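Local coordinates for hypothetical protein ORF-c20_032 (Sulfolobus solfataricus, PDB 2NRQ), which is of unknown function but belongs to an archaeal family that resembles RNA-binding proteins in structure, although RNA binding itself seems unlikely, at residues K40-A45 / I54-R59; S95-R100 / I125-S130; F101-L106 / D119-I124. All blocks are in the same frame, centred on the assembly; numbering follows the deposited sequence.

Contact 1 (K40-A45 / I54-R59)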
ATOM      1  N   LYS A  40     -13.631  -4.228  -0.372  1.00 21.27           N
ATOM      2  CA  LYS A  40     -12.700  -5.206   0.174  1.00 19.00           C
ATOM      3  C   LYS A  40     -12.912  -6.570  -0.466  1.00 19.03           C
ATOM      4  O   LYS A  40     -14.037  -6.963  -0.746  1.00 21.44           O
ATOM      5  CB  LYS A  40     -12.895  -5.300   1.686  1.00 16.19           C
ATOM      6  CG  LYS A  40     -12.157  -6.439   2.364  1.00 14.73           C
ATOM      7  CD  LYS A  40     -12.431  -6.389   3.856  1.00 12.41           C
ATOM      8  CE  LYS A  40     -11.818  -7.561   4.569  1.00 14.86           C
ATOM      9  NZ  LYS A  40     -12.091  -7.566   6.035  1.00 15.66           N
ATOM     10  N   ASN A  41     -11.822  -7.287  -0.701  1.00 20.26           N
ATOM     11  CA  ASN A  41     -11.879  -8.614  -1.295  1.00 16.74           C
ATOM     12  C   ASN A  41     -10.934  -9.533  -0.562  1.00 18.12           C
ATOM     13  O   ASN A  41      -9.826  -9.136  -0.194  1.00 17.96           O
ATOM     14  CB  ASN A  41     -11.443  -8.591  -2.752  1.00 19.19           C
ATOM     15  CG  ASN A  41     -12.445  -7.929  -3.654  1.00 21.61           C
ATOM     16  OD1 ASN A  41     -13.316  -8.593  -4.224  1.00 21.20           O
ATOM     17  ND2 ASN A  41     -12.332  -6.605  -3.790  1.00 23.49           N
ATOM     18  N   VAL A  42     -11.382 -10.766  -0.350  1.00 17.88           N
ATOM     19  CA  VAL A  42     -10.566 -11.779   0.286  1.00 17.43           C
ATOM     20  C   VAL A  42     -10.781 -13.008  -0.566  1.00 18.79           C
ATOM     21  O   VAL A  42     -11.916 -13.356  -0.846  1.00 20.08           O
ATOM     22  CB  VAL A  42     -11.024 -12.083   1.737  1.00 18.35           C
ATOM     23  CG1 VAL A  42     -10.068 -13.079   2.371  1.00 13.95           C
ATOM     24  CG2 VAL A  42     -11.081 -10.786   2.567  1.00 16.07           C
ATOM     25  N   THR A  43      -9.692 -13.641  -0.998  1.00 21.85           N
ATOM     26  CA  THR A  43      -9.735 -14.859  -1.819  1.00 22.07           C
ATOM     27  C   THR A  43      -8.722 -15.835  -1.254  1.00 24.30           C
ATOM     28  O   THR A  43      -7.705 -15.422  -0.708  1.00 26.47           O
ATOM     29  CB  THR A  43      -9.296 -14.598  -3.261  1.00 22.20           C
ATOM     30  OG1 THR A  43     -10.174 -13.648  -3.874  1.00 26.12           O
ATOM     31  CG2 THR A  43      -9.288 -15.892  -4.049  1.00 20.98           C
ATOM     32  N   THR A  44      -8.983 -17.127  -1.383  1.00 25.83           N
ATOM     33  CA  THR A  44      -8.037 -18.123  -0.892  1.00 27.44           C
ATOM     34  C   THR A  44      -7.643 -19.058  -2.019  1.00 28.44           C
ATOM     35  O   THR A  44      -8.506 -19.635  -2.672  1.00 30.67           O
ATOM     36  CB  THR A  44      -8.644 -19.009   0.180  1.00 27.29           C
ATOM     37  OG1 THR A  44      -9.731 -19.735  -0.403  1.00 31.26           O
ATOM     38  CG2 THR A  44      -9.139 -18.185   1.364  1.00 26.49           C
ATOM     39  N   ALA A  45      -6.348 -19.209  -2.253  1.00 28.33           N
ATOM     40  CA  ALA A  45      -5.867 -20.135  -3.272  1.00 27.51           C
ATOM     41  C   ALA A  45      -5.124 -21.226  -2.494  1.00 27.57           C
ATOM     42  O   ALA A  45      -4.900 -21.089  -1.292  1.00 29.08           O
ATOM     43  CB  ALA A  45      -4.922 -19.421  -4.244  1.00 26.09           C
ATOM     44  N   ILE A  54      -3.695 -16.497   1.142  1.00 21.85           N
ATOM     45  CA  ILE A  54      -4.884 -15.646   1.189  1.00 19.93           C
ATOM     46  C   ILE A  54      -4.587 -14.341   0.495  1.00 18.59           C
ATOM     47  O   ILE A  54      -3.535 -13.748   0.712  1.00 19.30           O
ATOM     48  CB  ILE A  54      -5.318 -15.324   2.621  1.00 20.20           C
ATOM     49  CG1 ILE A  54      -5.815 -16.583   3.308  1.00 19.73           C
ATOM     50  CG2 ILE A  54      -6.449 -14.310   2.609  1.00 17.01           C
ATOM     51  CD1 ILE A  54      -6.271 -16.313   4.703  1.00 22.42           C
ATOM     52  N   ILE A  55      -5.508 -13.901  -0.350  1.00 17.80           N
ATOM     53  CA  ILE A  55      -5.317 -12.662  -1.067  1.00 19.21           C
ATOM     54  C   ILE A  55      -6.306 -11.647  -0.558  1.00 19.08           C
ATOM     55  O   ILE A  55      -7.510 -11.795  -0.732  1.00 23.45           O
ATOM     56  CB  ILE A  55      -5.505 -12.857  -2.587  1.00 19.76           C
ATOM     57  CG1 ILE A  55      -4.799 -14.141  -3.033  1.00 18.88           C
ATOM     58  CG2 ILE A  55      -4.928 -11.659  -3.333  1.00 17.87           C
ATOM     59  CD1 ILE A  55      -4.661 -14.290  -4.518  1.00 17.86           C
ATOM     60  N   LEU A  56      -5.783 -10.616   0.083  1.00 17.64           N
ATOM     61  CA  LEU A  56      -6.599  -9.558   0.643  1.00 16.96           C
ATOM     62  C   LEU A  56      -6.427  -8.315  -0.211  1.00 16.92           C
ATOM     63  O   LEU A  56      -5.308  -7.897  -0.466  1.00 17.86           O
ATOM     64  CB  LEU A  56      -6.152  -9.289   2.081  1.00 15.11           C
ATOM     65  CG  LEU A  56      -6.623  -8.013   2.763  1.00 13.74           C
ATOM     66  CD1 LEU A  56      -8.112  -8.066   3.006  1.00 12.38           C
ATOM     67  CD2 LEU A  56      -5.853  -7.854   4.072  1.00 11.57           C
ATOM     68  N   GLU A  57      -7.536  -7.731  -0.656  1.00 18.14           N
ATOM     69  CA  GLU A  57      -7.482  -6.536  -1.498  1.00 17.82           C
ATOM     70  C   GLU A  57      -8.455  -5.448  -1.076  1.00 18.70           C
ATOM     71  O   GLU A  57      -9.487  -5.708  -0.463  1.00 20.04           O
ATOM     72  CB  GLU A  57      -7.764  -6.911  -2.940  1.00 15.30           C
ATOM     73  CG  GLU A  57      -6.785  -7.902  -3.509  1.00 19.18           C
ATOM     74  CD  GLU A  57      -7.325  -8.576  -4.754  1.00 21.94           C
ATOM     75  OE1 GLU A  57      -8.363  -9.250  -4.630  1.00 25.42           O
ATOM     76  OE2 GLU A  57      -6.731  -8.436  -5.851  1.00 24.49           O
ATOM     77  N   TYR A  58      -8.109  -4.215  -1.405  1.00 19.31           N
ATOM     78  CA  TYR A  58      -8.951  -3.065  -1.109  1.00 20.71           C
ATOM     79  C   TYR A  58      -8.868  -2.174  -2.323  1.00 23.78           C
ATOM     80  O   TYR A  58      -7.772  -1.837  -2.785  1.00 26.29           O
ATOM     81  CB  TYR A  58      -8.439  -2.303   0.101  1.00 18.24           C
ATOM     82  CG  TYR A  58      -8.599  -3.039   1.401  1.00 18.33           C
ATOM     83  CD1 TYR A  58      -9.777  -2.934   2.144  1.00 17.73           C
ATOM     84  CD2 TYR A  58      -7.574  -3.863   1.887  1.00 15.57           C
ATOM     85  CE1 TYR A  58      -9.927  -3.633   3.340  1.00 14.47           C
ATOM     86  CE2 TYR A  58      -7.721  -4.554   3.072  1.00 13.65           C
ATOM     87  CZ  TYR A  58      -8.894  -4.432   3.793  1.00 14.45           C
ATOM     88  OH  TYR A  58      -9.010  -5.079   4.993  1.00 19.77           O
ATOM     89  N   ARG A  59     -10.023  -1.806  -2.855  1.00 26.02           N
ATOM     90  CA  ARG A  59     -10.044  -0.952  -4.019  1.00 28.57           C
ATOM     91  C   ARG A  59     -10.566   0.397  -3.594  1.00 29.25           C
ATOM     92  O   ARG A  59     -11.473   0.490  -2.781  1.00 27.11           O
ATOM     93  CB  ARG A  59     -10.939  -1.530  -5.111  1.00 31.18           C
ATOM     94  CG  ARG A  59     -10.520  -1.093  -6.491  1.00 34.70           C
ATOM     95  CD  ARG A  59     -11.658  -0.493  -7.278  1.00 41.14           C
TER
HETATM   96  O   HOH W   1      -9.060 -11.151  -3.053  1.00 29.62           O
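Lys40 lies alongside Tyr58, the two side chains pointing the same way from neighbouring antiparallel strands. With CG anti to the backbone N (chi1 170°) and the chain extended beyond it, Lys40 CG approaches the phenol obliquely, 3.7 Å from Tyr58 CE1, and CE ends 3.8 Å from Tyr58 OH. On the same face Val42 divides its methyls. CG1 sits beside Ile54 CG2 at 3.8 Å, whereas CG2 meets Leu56 CD1, coming from the other side, at 4.1 Å. Beneath them, the hydrogen-bonded pairs Asn41 with Glu57 and Thr43 with Ile55 exchange two backbone bonds each; the straightest runs from Ile55 N to Thr43 O, 2.7 Å long with 176° at the hydrogen.

The reverse face is mixed, with Asn41, Thr43 and Glu57 beside Ile55. A water there accepts from Thr43 OG1 at 2.9 Å, then donates to Ile55 O and, at 2.6 Å, to Glu57 OE1, so Ile55 O serves both Thr43 N and the water.

Further out, helix 20-30 packs on the Lys40 face through Tyr20 and Val24, and strand 7-14 flanks the hairpin beyond 54-59. Glu28 OE2 of that helix forms a salt bridge with Lys40 NZ and a hydrogen bond with Tyr58 OH. One carboxylate oxygen thus joins both strands of the hairpin to the helix, and the adjacent ammonium would probably keep Glu28 ionised.

Contact 2 (S95-R100 / I125-S130)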
ATOM      1  N   SER A  95       1.321   4.176 -15.937  1.00 49.59           N
ATOM      2  CA  SER A  95       0.968   5.368 -15.176  1.00 48.58           C
ATOM      3  C   SER A  95       0.674   5.052 -13.709  1.00 46.60           C
ATOM      4  O   SER A  95       0.198   5.912 -12.957  1.00 45.14           O
ATOM      5  CB  SER A  95      -0.242   6.056 -15.809  1.00 50.23           C
ATOM      6  OG  SER A  95      -0.372   7.382 -15.319  1.00 54.41           O
ATOM      7  N   LYS A  96       0.960   3.820 -13.303  1.00 44.65           N
ATOM      8  CA  LYS A  96       0.720   3.427 -11.925  1.00 42.18           C
ATOM      9  C   LYS A  96       2.018   3.262 -11.148  1.00 40.24           C
ATOM     10  O   LYS A  96       3.005   2.743 -11.657  1.00 41.53           O
ATOM     11  CB  LYS A  96      -0.123   2.148 -11.873  1.00 40.86           C
ATOM     12  CG  LYS A  96       0.338   1.049 -12.786  1.00 41.20           C
ATOM     13  CD  LYS A  96      -0.606  -0.147 -12.725  1.00 42.14           C
ATOM     14  CE  LYS A  96      -1.984   0.170 -13.309  1.00 42.51           C
ATOM     15  NZ  LYS A  96      -2.784  -1.076 -13.580  1.00 39.24           N
ATOM     16  N   LEU A  97       2.000   3.746  -9.912  1.00 38.79           N
ATOM     17  CA  LEU A  97       3.137   3.701  -9.006  1.00 36.32           C
ATOM     18  C   LEU A  97       2.936   2.549  -8.035  1.00 35.92           C
ATOM     19  O   LEU A  97       1.887   2.458  -7.397  1.00 36.17           O
ATOM     20  CB  LEU A  97       3.220   5.014  -8.223  1.00 35.11           C
ATOM     21  CG  LEU A  97       4.300   5.127  -7.141  1.00 38.00           C
ATOM     22  CD1 LEU A  97       5.672   5.234  -7.794  1.00 36.14           C
ATOM     23  CD2 LEU A  97       4.033   6.354  -6.258  1.00 37.49           C
ATOM     24  N   TYR A  98       3.936   1.679  -7.917  1.00 33.34           N
ATOM     25  CA  TYR A  98       3.847   0.544  -7.014  1.00 31.23           C
ATOM     26  C   TYR A  98       4.670   0.788  -5.761  1.00 31.39           C
ATOM     27  O   TYR A  98       5.891   0.868  -5.820  1.00 32.96           O
ATOM     28  CB  TYR A  98       4.349  -0.728  -7.698  1.00 31.40           C
ATOM     29  CG  TYR A  98       3.496  -1.188  -8.854  1.00 34.42           C
ATOM     30  CD1 TYR A  98       2.735  -2.354  -8.764  1.00 36.14           C
ATOM     31  CD2 TYR A  98       3.440  -0.455 -10.042  1.00 36.11           C
ATOM     32  CE1 TYR A  98       1.934  -2.781  -9.827  1.00 36.13           C
ATOM     33  CE2 TYR A  98       2.646  -0.873 -11.109  1.00 36.72           C
ATOM     34  CZ  TYR A  98       1.897  -2.037 -10.994  1.00 37.26           C
ATOM     35  OH  TYR A  98       1.120  -2.457 -12.051  1.00 38.65           O
ATOM     36  N   LEU A  99       4.006   0.904  -4.622  1.00 30.11           N
ATOM     37  CA  LEU A  99       4.718   1.109  -3.376  1.00 29.50           C
ATOM     38  C   LEU A  99       4.571  -0.142  -2.524  1.00 29.88           C
ATOM     39  O   LEU A  99       3.484  -0.427  -2.030  1.00 31.59           O
ATOM     40  CB  LEU A  99       4.136   2.301  -2.625  1.00 31.51           C
ATOM     41  CG  LEU A  99       3.888   3.583  -3.416  1.00 32.75           C
ATOM     42  CD1 LEU A  99       3.340   4.645  -2.476  1.00 32.46           C
ATOM     43  CD2 LEU A  99       5.174   4.048  -4.063  1.00 33.37           C
ATOM     44  N   ARG A 100       5.652  -0.899  -2.359  1.00 30.23           N
ATOM     45  CA  ARG A 100       5.588  -2.110  -1.551  1.00 30.13           C
ATOM     46  C   ARG A 100       6.070  -1.869  -0.128  1.00 30.73           C
ATOM     47  O   ARG A 100       7.245  -1.625   0.101  1.00 31.34           O
ATOM     48  CB  ARG A 100       6.391  -3.245  -2.192  1.00 28.75           C
ATOM     49  CG  ARG A 100       7.510  -2.830  -3.083  1.00 31.15           C
ATOM     50  CD  ARG A 100       7.100  -2.902  -4.544  1.00 31.82           C
ATOM     51  NE  ARG A 100       6.780  -4.266  -4.933  1.00 35.36           N
ATOM     52  CZ  ARG A 100       6.535  -4.659  -6.179  1.00 36.21           C
ATOM     53  NH1 ARG A 100       6.575  -3.790  -7.177  1.00 36.13           N
ATOM     54  NH2 ARG A 100       6.246  -5.929  -6.425  1.00 37.67           N
ATOM     55  N   ILE A 125      -0.933   2.930  -6.971  1.00 33.03           N
ATOM     56  CA  ILE A 125      -1.654   4.144  -7.328  1.00 34.91           C
ATOM     57  C   ILE A 125      -1.623   4.365  -8.840  1.00 37.53           C
ATOM     58  O   ILE A 125      -0.601   4.154  -9.488  1.00 36.85           O
ATOM     59  CB  ILE A 125      -1.047   5.385  -6.642  1.00 34.75           C
ATOM     60  CG1 ILE A 125      -1.233   5.300  -5.126  1.00 35.40           C
ATOM     61  CG2 ILE A 125      -1.714   6.642  -7.159  1.00 35.54           C
ATOM     62  CD1 ILE A 125      -0.350   4.293  -4.472  1.00 35.91           C
ATOM     63  N   SER A 126      -2.750   4.789  -9.400  1.00 40.92           N
ATOM     64  CA  SER A 126      -2.830   5.037 -10.830  1.00 44.50           C
ATOM     65  C   SER A 126      -3.029   6.527 -11.079  1.00 47.02           C
ATOM     66  O   SER A 126      -3.951   7.143 -10.548  1.00 48.39           O
ATOM     67  CB  SER A 126      -3.986   4.251 -11.429  1.00 44.72           C
ATOM     68  OG  SER A 126      -4.047   2.967 -10.838  1.00 47.84           O
ATOM     69  N   PHE A 127      -2.143   7.104 -11.878  1.00 49.43           N
ATOM     70  CA  PHE A 127      -2.211   8.520 -12.205  1.00 51.79           C
ATOM     71  C   PHE A 127      -2.597   8.637 -13.664  1.00 53.08           C
ATOM     72  O   PHE A 127      -2.483   7.678 -14.424  1.00 51.58           O
ATOM     73  CB  PHE A 127      -0.840   9.173 -11.999  1.00 52.56           C
ATOM     74  CG  PHE A 127      -0.383   9.199 -10.568  1.00 52.73           C
ATOM     75  CD1 PHE A 127      -0.820  10.196  -9.703  1.00 52.74           C
ATOM     76  CD2 PHE A 127       0.472   8.221 -10.080  1.00 53.28           C
ATOM     77  CE1 PHE A 127      -0.411  10.217  -8.368  1.00 53.34           C
ATOM     78  CE2 PHE A 127       0.887   8.232  -8.743  1.00 53.15           C
ATOM     79  CZ  PHE A 127       0.445   9.233  -7.887  1.00 52.02           C
ATOM     80  N   ASN A 128      -3.073   9.808 -14.058  1.00 55.09           N
ATOM     81  CA  ASN A 128      -3.409  10.021 -15.454  1.00 58.18           C
ATOM     82  C   ASN A 128      -2.703  11.310 -15.833  1.00 60.30           C
ATOM     83  O   ASN A 128      -3.275  12.181 -16.492  1.00 61.10           O
ATOM     84  CB  ASN A 128      -4.919  10.152 -15.650  1.00 57.01           C
ATOM     85  CG  ASN A 128      -5.336   9.846 -17.075  1.00 56.96           C
ATOM     86  OD1 ASN A 128      -4.920   8.834 -17.643  1.00 57.16           O
ATOM     87  ND2 ASN A 128      -6.155  10.710 -17.661  1.00 56.42           N
ATOM     88  N   THR A 129      -1.441  11.407 -15.412  1.00 62.63           N
ATOM     89  CA  THR A 129      -0.629  12.593 -15.652  1.00 64.25           C
ATOM     90  C   THR A 129       0.868  12.352 -15.887  1.00 64.49           C
ATOM     91  O   THR A 129       1.558  13.230 -16.400  1.00 64.86           O
ATOM     92  CB  THR A 129      -0.790  13.580 -14.480  1.00 64.62           C
ATOM     93  OG1 THR A 129       0.222  14.588 -14.560  1.00 65.92           O
ATOM     94  CG2 THR A 129      -0.685  12.843 -13.144  1.00 64.63           C
ATOM     95  N   SER A 130       1.371  11.182 -15.504  1.00 65.22           N
ATOM     96  CA  SER A 130       2.790  10.845 -15.692  1.00 65.90           C
ATOM     97  C   SER A 130       3.766  11.658 -14.833  1.00 65.27           C
ATOM     98  O   SER A 130       4.968  11.355 -14.773  1.00 64.60           O
ATOM     99  CB  SER A 130       3.177  10.992 -17.171  1.00 66.39           C
ATOM    100  OG  SER A 130       2.489  10.042 -17.975  1.00 69.05           O
TER
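Ser95 meets Phe127 where two neighbouring strands of the six-stranded antiparallel sheet, 96-101 and 121-126, give way to loops. Ser95 O accepts from Phe127 N at 2.8 Å, with 166° at the hydrogen. The usual return bond is absent, since Ser95 N stands 5.4 Å from Phe127 O. The serine hydroxyl turns to that oxygen instead: chi1 of -164° sets OG anti to the backbone N and directs it at Phe127 O. That hydroxyl bond is modelled too short, so its detail is doubtful.

Lys96 faces Ser126 in a non-hydrogen-bonded pair, Lys96 CB lying 4.1 Å from Ser126 OG. Its CG is wedged between the backbone N and the carbonyl carbon (chi1 47°), and a bend further along the chain carries the ammonium end away from the neighbouring segment.

Leu97 pairs with Ile125 through backbone bonds. The one from Ile125 N to Leu97 O measures 2.9 Å; its counterpart from Leu97 N rests on a less certain position of Ile125 O. Leu97 CB also reaches the edge of the Phe127 ring, 4.0 Å from CE2. Ile125 CG2 sits over one face of that ring, 3.3 Å above its plane and offset toward the rim, and Phe69 of helix 62-73 meets the same ring steeply inclined. The ring of Phe127, just past the strand end, thus touches both Ile125 of strand 121-126 and Phe69 of helix 62-73.

Tyr98 points away and bonds through its backbone to His91, on the side where strand 92-93 lies. Leu99 turns back toward Ile125, and their methyls meet, Leu99 CD1 to Ile125 CD1, at 4.2 Å.

Contact 3 (F101-L106 / D119-I124)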
ATOM      1  N   PHE A 101       5.152  -1.949   0.830  1.00 31.49           N
ATOM      2  CA  PHE A 101       5.489  -1.715   2.230  1.00 34.17           C
ATOM      3  C   PHE A 101       5.762  -2.985   3.018  1.00 36.43           C
ATOM      4  O   PHE A 101       5.289  -4.069   2.668  1.00 39.23           O
ATOM      5  CB  PHE A 101       4.378  -0.909   2.894  1.00 33.06           C
ATOM      6  CG  PHE A 101       4.250   0.484   2.350  1.00 34.46           C
ATOM      7  CD1 PHE A 101       5.177   1.466   2.696  1.00 34.15           C
ATOM      8  CD2 PHE A 101       3.241   0.801   1.448  1.00 33.17           C
ATOM      9  CE1 PHE A 101       5.100   2.744   2.152  1.00 34.20           C
ATOM     10  CE2 PHE A 101       3.153   2.079   0.893  1.00 33.97           C
ATOM     11  CZ  PHE A 101       4.086   3.054   1.247  1.00 34.04           C
ATOM     12  N   ASP A 102       6.529  -2.839   4.090  1.00 37.23           N
ATOM     13  CA  ASP A 102       6.911  -3.961   4.948  1.00 38.13           C
ATOM     14  C   ASP A 102       5.782  -4.402   5.876  1.00 38.13           C
ATOM     15  O   ASP A 102       5.315  -3.618   6.699  1.00 39.84           O
ATOM     16  CB  ASP A 102       8.124  -3.556   5.791  1.00 37.91           C
ATOM     17  CG  ASP A 102       8.720  -4.711   6.551  1.00 38.19           C
ATOM     18  OD1 ASP A 102       9.616  -5.380   5.992  1.00 37.59           O
ATOM     19  OD2 ASP A 102       8.287  -4.956   7.701  1.00 37.73           O
ATOM     20  N   LYS A 103       5.351  -5.653   5.756  1.00 39.20           N
ATOM     21  CA  LYS A 103       4.286  -6.167   6.614  1.00 40.22           C
ATOM     22  C   LYS A 103       4.658  -6.106   8.092  1.00 41.38           C
ATOM     23  O   LYS A 103       3.874  -5.655   8.919  1.00 41.22           O
ATOM     24  CB  LYS A 103       3.944  -7.613   6.243  1.00 39.74           C
ATOM     25  CG  LYS A 103       3.017  -7.724   5.060  1.00 42.15           C
ATOM     26  CD  LYS A 103       2.464  -9.136   4.884  1.00 42.14           C
ATOM     27  CE  LYS A 103       3.507 -10.092   4.354  1.00 41.55           C
ATOM     28  NZ  LYS A 103       2.857 -11.325   3.865  1.00 41.52           N
ATOM     29  N   GLN A 104       5.864  -6.569   8.411  1.00 44.45           N
ATOM     30  CA  GLN A 104       6.376  -6.589   9.782  1.00 45.62           C
ATOM     31  C   GLN A 104       6.285  -5.215  10.437  1.00 44.25           C
ATOM     32  O   GLN A 104       5.678  -5.062  11.495  1.00 43.36           O
ATOM     33  CB  GLN A 104       7.838  -7.051   9.792  1.00 48.28           C
ATOM     34  CG  GLN A 104       8.122  -8.408   9.117  1.00 52.58           C
ATOM     35  CD  GLN A 104       8.322  -8.326   7.596  1.00 53.76           C
ATOM     36  OE1 GLN A 104       8.961  -9.195   6.997  1.00 54.14           O
ATOM     37  NE2 GLN A 104       7.769  -7.293   6.972  1.00 53.69           N
ATOM     38  N   TYR A 105       6.890  -4.222   9.796  1.00 42.51           N
ATOM     39  CA  TYR A 105       6.891  -2.861  10.302  1.00 42.94           C
ATOM     40  C   TYR A 105       5.528  -2.224  10.540  1.00 43.86           C
ATOM     41  O   TYR A 105       5.359  -1.451  11.489  1.00 43.51           O
ATOM     42  CB  TYR A 105       7.690  -1.965   9.364  1.00 44.17           C
ATOM     43  CG  TYR A 105       9.171  -2.006   9.624  1.00 45.91           C
ATOM     44  CD1 TYR A 105       9.706  -1.446  10.779  1.00 46.50           C
ATOM     45  CD2 TYR A 105      10.038  -2.610   8.722  1.00 46.43           C
ATOM     46  CE1 TYR A 105      11.060  -1.483  11.028  1.00 47.39           C
ATOM     47  CE2 TYR A 105      11.393  -2.655   8.962  1.00 47.76           C
ATOM     48  CZ  TYR A 105      11.903  -2.089  10.117  1.00 48.94           C
ATOM     49  OH  TYR A 105      13.260  -2.121  10.349  1.00 51.40           O
ATOM     50  N   LEU A 106       4.554  -2.530   9.688  1.00 44.08           N
ATOM     51  CA  LEU A 106       3.234  -1.930   9.845  1.00 43.12           C
ATOM     52  C   LEU A 106       2.435  -2.550  10.987  1.00 44.10           C
ATOM     53  O   LEU A 106       1.822  -1.840  11.778  1.00 43.74           O
ATOM     54  CB  LEU A 106       2.430  -2.037   8.548  1.00 40.94           C
ATOM     55  CG  LEU A 106       1.281  -1.027   8.490  1.00 40.24           C
ATOM     56  CD1 LEU A 106       1.818   0.295   7.959  1.00 38.69           C
ATOM     57  CD2 LEU A 106       0.163  -1.527   7.598  1.00 38.18           C
ATOM     58  N   ASP A 119       6.124 -10.088  -1.237  1.00 38.34           N
ATOM     59  CA  ASP A 119       5.659 -10.503   0.081  1.00 36.89           C
ATOM     60  C   ASP A 119       5.665  -9.246   0.952  1.00 35.30           C
ATOM     61  O   ASP A 119       6.433  -9.122   1.918  1.00 34.74           O
ATOM     62  CB  ASP A 119       6.591 -11.564   0.661  1.00 39.08           C
ATOM     63  CG  ASP A 119       6.160 -12.033   2.035  1.00 41.02           C
ATOM     64  OD1 ASP A 119       4.998 -12.453   2.188  1.00 42.35           O
ATOM     65  OD2 ASP A 119       6.990 -11.987   2.962  1.00 43.77           O
ATOM     66  N   VAL A 120       4.786  -8.317   0.583  1.00 32.75           N
ATOM     67  CA  VAL A 120       4.646  -7.027   1.250  1.00 29.01           C
ATOM     68  C   VAL A 120       3.200  -6.555   1.164  1.00 26.63           C
ATOM     69  O   VAL A 120       2.373  -7.204   0.551  1.00 26.05           O
ATOM     70  CB  VAL A 120       5.501  -5.972   0.525  1.00 29.23           C
ATOM     71  CG1 VAL A 120       6.968  -6.339   0.598  1.00 27.03           C
ATOM     72  CG2 VAL A 120       5.047  -5.878  -0.942  1.00 24.53           C
ATOM     73  N   ILE A 121       2.903  -5.422   1.787  1.00 27.19           N
ATOM     74  CA  ILE A 121       1.570  -4.832   1.689  1.00 27.36           C
ATOM     75  C   ILE A 121       1.747  -3.904   0.498  1.00 26.72           C
ATOM     76  O   ILE A 121       2.372  -2.855   0.610  1.00 26.82           O
ATOM     77  CB  ILE A 121       1.205  -3.978   2.913  1.00 27.76           C
ATOM     78  CG1 ILE A 121       1.022  -4.875   4.140  1.00 27.75           C
ATOM     79  CG2 ILE A 121      -0.069  -3.193   2.624  1.00 28.25           C
ATOM     80  CD1 ILE A 121       0.825  -4.107   5.432  1.00 27.78           C
ATOM     81  N   LYS A 122       1.204  -4.294  -0.643  1.00 25.81           N
ATOM     82  CA  LYS A 122       1.374  -3.520  -1.860  1.00 26.03           C
ATOM     83  C   LYS A 122       0.318  -2.442  -2.113  1.00 27.12           C
ATOM     84  O   LYS A 122      -0.884  -2.712  -2.103  1.00 28.12           O
ATOM     85  CB  LYS A 122       1.431  -4.486  -3.042  1.00 25.00           C
ATOM     86  CG  LYS A 122       2.051  -3.914  -4.284  1.00 26.86           C
ATOM     87  CD  LYS A 122       2.073  -4.944  -5.386  1.00 29.88           C
ATOM     88  CE  LYS A 122       2.956  -6.118  -5.021  1.00 33.37           C
ATOM     89  NZ  LYS A 122       2.815  -7.239  -5.992  1.00 35.77           N
ATOM     90  N   CYS A 123       0.776  -1.216  -2.340  1.00 25.55           N
ATOM     91  CA  CYS A 123      -0.129  -0.113  -2.620  1.00 25.67           C
ATOM     92  C   CYS A 123       0.141   0.408  -4.017  1.00 26.78           C
ATOM     93  O   CYS A 123       1.180   0.992  -4.276  1.00 27.83           O
ATOM     94  CB  CYS A 123       0.071   0.997  -1.607  1.00 25.84           C
ATOM     95  SG  CYS A 123      -0.270   0.491   0.078  1.00 25.83           S
ATOM     96  N   ILE A 124      -0.809   0.196  -4.917  1.00 28.52           N
ATOM     97  CA  ILE A 124      -0.673   0.619  -6.303  1.00 29.09           C
ATOM     98  C   ILE A 124      -1.557   1.805  -6.625  1.00 30.87           C
ATOM     99  O   ILE A 124      -2.775   1.695  -6.572  1.00 30.50           O
ATOM    100  CB  ILE A 124      -1.045  -0.527  -7.263  1.00 29.13           C
ATOM    101  CG1 ILE A 124      -0.156  -1.743  -6.975  1.00 29.47           C
ATOM    102  CG2 ILE A 124      -0.908  -0.072  -8.720  1.00 27.20           C
ATOM    103  CD1 ILE A 124      -0.614  -3.005  -7.637  1.00 28.34           C
TER
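Phe101 and Ile121 form an antiparallel hydrogen-bonded pair at the junction where strand 96-101 runs into helix 103-109. In this pair Phe101 N donates to Ile121 O at 2.9 Å, with 164° at the hydrogen, and Ile121 N returns a bond to Phe101 O, whose modelled place is less sure.

Apolar and sulfur contacts surround that pair. Cys123 SG lies at the edge of the Phe101 ring, 3.8 Å from CD2 and 4.9 Å from the ring centroid, a sulfur-aromatic contact. Ile121 sends CG1 to Lys103 CG, 3.6 Å away, and its terminal CD1 meets CD2 of Leu106, the two side chains crossing at about a right angle. Ile121 also touches Ile10 and Val12 of strand 7-14 and Ile27 of helix 20-30, so the helix start and the sheet share one buried core.

The ionic contact is made by Lys103, whose chain bends at chi3 toward Asp119. NZ meets Asp119 OD1 at 2.9 Å, 45° out of the carboxylate plane, and the side chains cross nearly perpendicularly. The same NZ forms a salt bridge with Glu18 and a hydrogen bond with Phe13 O. A methionine in its place would probably leave Asp119 and Glu18 without their shared positive charge and Phe13 O without this donor.

Capping is local to the helix start: Asp102 occupies the N-cap, and its OD2 accepts from Tyr105 N at 2.6 Å, nearly straight at 169°, through the lone pair anti to the other carboxylate oxygen.

In the fold
From the N terminus, strand 7-14 and helix 20-30 come first. Contact 1 then closes the short hairpin of strands 39-46 and 52-60 at one side of the sheet and is complete before the others open. Contact 2 closes a longer loop, and contact 3 is nested inside it; both use strand 121-126. Their centres lie about 17 Å apart, yet they meet where Leu99 O probably accepts from Cys123 N and Arg100 CB packs on Val120 CG2. Contact 1 touches neither. Strand 7-14 stands between strands 52-60 and 121-126, joining the hairpin to the other half of the sheet, while helix 20-30 packs against both contact 1 and contact 3.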